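Local coordinates for acetate kinase (Entamoeba histolytica, PDB 4H0O), which probably interconverts acetate and acetyl phosphate as a magnesium-requiring, pyrophosphate-dependent acetate kinase of the ASKHA superfamily, with a ribonuclease H-like fold, at residues I18-V21 / L26-K29. Residues are numbered along the deposited sequence; the frame is centred on the assembly and turned at random.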
loop_
_atom_site.group_PDB
_atom_site.type_symbol
_atom_site.label_atom_id
_atom_site.label_comp_id
_atom_site.label_asym_id
_atom_site.label_seq_id
_atom_site.Cartn_x
_atom_site.Cartn_y
_atom_site.Cartn_z
ATOM N N ILE B 18 30.446 -8.440 19.763
ATOM C CA ILE B 18 29.105 -8.082 19.297
ATOM C C ILE B 18 28.034 -8.712 20.183
ATOM O O ILE B 18 28.016 -9.929 20.381
ATOM C CB ILE B 18 28.864 -8.496 17.821
ATOM C CG1 ILE B 18 29.526 -7.503 16.864
ATOM C CG2 ILE B 18 27.375 -8.561 17.508
ATOM C CD1 ILE B 18 30.943 -7.841 16.541
ATOM N N PHE B 19 27.146 -7.882 20.721
ATOM C CA PHE B 19 26.030 -8.382 21.516
ATOM C C PHE B 19 24.766 -8.508 20.672
ATOM O O PHE B 19 24.375 -7.569 19.977
ATOM C CB PHE B 19 25.764 -7.470 22.714
ATOM C CG PHE B 19 26.696 -7.695 23.871
ATOM C CD1 PHE B 19 26.725 -8.919 24.524
ATOM C CD2 PHE B 19 27.526 -6.679 24.321
ATOM C CE1 PHE B 19 27.578 -9.129 25.595
ATOM C CE2 PHE B 19 28.376 -6.880 25.394
ATOM C CZ PHE B 19 28.403 -8.107 26.031
ATOM N N ASN B 20 24.131 -9.674 20.736
ATOM C CA ASN B 20 22.860 -9.889 20.061
ATOM C C ASN B 20 21.766 -10.167 21.091
ATOM O O ASN B 20 21.666 -11.276 21.622
ATOM C CB ASN B 20 22.973 -11.049 19.071
ATOM C CG ASN B 20 21.795 -11.123 18.115
ATOM O OD1 ASN B 20 20.798 -10.418 18.280
ATOM N ND2 ASN B 20 21.905 -11.988 17.111
ATOM N N VAL B 21 20.960 -9.150 21.388
ATOM C CA VAL B 21 19.887 -9.290 22.370
ATOM C C VAL B 21 18.747 -10.134 21.803
ATOM O O VAL B 21 18.156 -9.787 20.778
ATOM C CB VAL B 21 19.336 -7.921 22.822
ATOM C CG1 VAL B 21 18.220 -8.109 23.828
ATOM C CG2 VAL B 21 20.439 -7.077 23.432
ATOM N N LEU B 26 20.622 -13.816 25.868
ATOM C CA LEU B 26 21.569 -12.940 25.194
ATOM C C LEU B 26 22.648 -13.798 24.549
ATOM O O LEU B 26 23.183 -14.708 25.186
ATOM C CB LEU B 26 22.206 -11.972 26.196
ATOM C CG LEU B 26 23.352 -11.107 25.669
ATOM C CD1 LEU B 26 22.845 -10.165 24.594
ATOM C CD2 LEU B 26 24.026 -10.324 26.792
ATOM N N THR B 27 22.955 -13.525 23.285
ATOM C CA THR B 27 24.059 -14.197 22.606
ATOM C C THR B 27 25.151 -13.190 22.257
ATOM O O THR B 27 24.899 -11.984 22.219
ATOM C CB THR B 27 23.599 -14.912 21.321
ATOM O OG1 THR B 27 23.215 -13.939 20.342
ATOM C CG2 THR B 27 22.422 -15.827 21.613
ATOM N N TYR B 28 26.360 -13.685 22.003
ATOM C CA TYR B 28 27.473 -12.813 21.645
ATOM C C TYR B 28 28.454 -13.520 20.725
ATOM O O TYR B 28 28.520 -14.749 20.697
ATOM C CB TYR B 28 28.215 -12.320 22.894
ATOM C CG TYR B 28 29.204 -13.319 23.467
ATOM C CD1 TYR B 28 28.801 -14.268 24.397
ATOM C CD2 TYR B 28 30.544 -13.301 23.089
ATOM C CE1 TYR B 28 29.700 -15.173 24.927
ATOM C CE2 TYR B 28 31.448 -14.206 23.607
ATOM C CZ TYR B 28 31.022 -15.137 24.527
ATOM O OH TYR B 28 31.920 -16.036 25.049
ATOM N N LYS B 29 29.226 -12.734 19.985
ATOM C CA LYS B 29 30.329 -13.262 19.200
ATOM C C LYS B 29 31.518 -12.316 19.310
ATOM O O LYS B 29 31.345 -11.111 19.508
ATOM C CB LYS B 29 29.922 -13.429 17.733
ATOM C CG LYS B 29 28.916 -14.539 17.470
ATOM C CD LYS B 29 28.726 -14.760 15.973
ATOM C CE LYS B 29 27.645 -15.792 15.682
ATOM N NZ LYS B 29 28.019 -17.154 16.157
#
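Leu26 swings CG away from its own backbone N (chi1 173°), which carries CD1 and CD2 across to 18-21, while in Thr27 a chi1 of 68° sets OG1 between the residue's backbone N and carbonyl carbon, where it lies beside Asn20. Both belong to the beta hairpin that opens the ribonuclease H-like fold of the ASKHA superfamily, its antiparallel strands 16-21 and 26-31 joined by a four-residue loop. Two hydrogen-bonded pairs hold the ladder. In the pair of Ile18 with Lys29, Ile18 N meets Lys29 O at 2.8 Å in an almost straight bond (179°). In the pair of Asn20 with Thr27, Asn20 N reaches Thr27 O at 2.9 Å. Asn20 O accepts twice, from Thr27 N at 3.1 Å and weakly from Thr27 OG1 at 3.3 Å.

On the Phe19 face, Leu26 divides its branches. CD2 approaches the Phe19 ring obliquely, 3.8 Å from CD1 of that ring, while CD1 of Leu26 lies over the flat face of the Asn20 carbonyl, 3.4 Å from Asn20 O, and also touches Val21 CG2. Helices 73-86 and 129-143 pack against this apolar face; the Tyr28 ring leads away from Phe19, its OH hydrogen-bonded to His57.

Asn20 and Thr27 stand side by side on the other face. Asn20 is a predicted magnesium ligand, and its ND2 is hydrogen-bonded to Glu391 and weakly to Glu390, another predicted ligand, so the hairpin and helix 390-402 meet at the probable metal site. Thr27 OG1 flanks the base of that amide side chain, lying 3.2 Å from Asn20 CB.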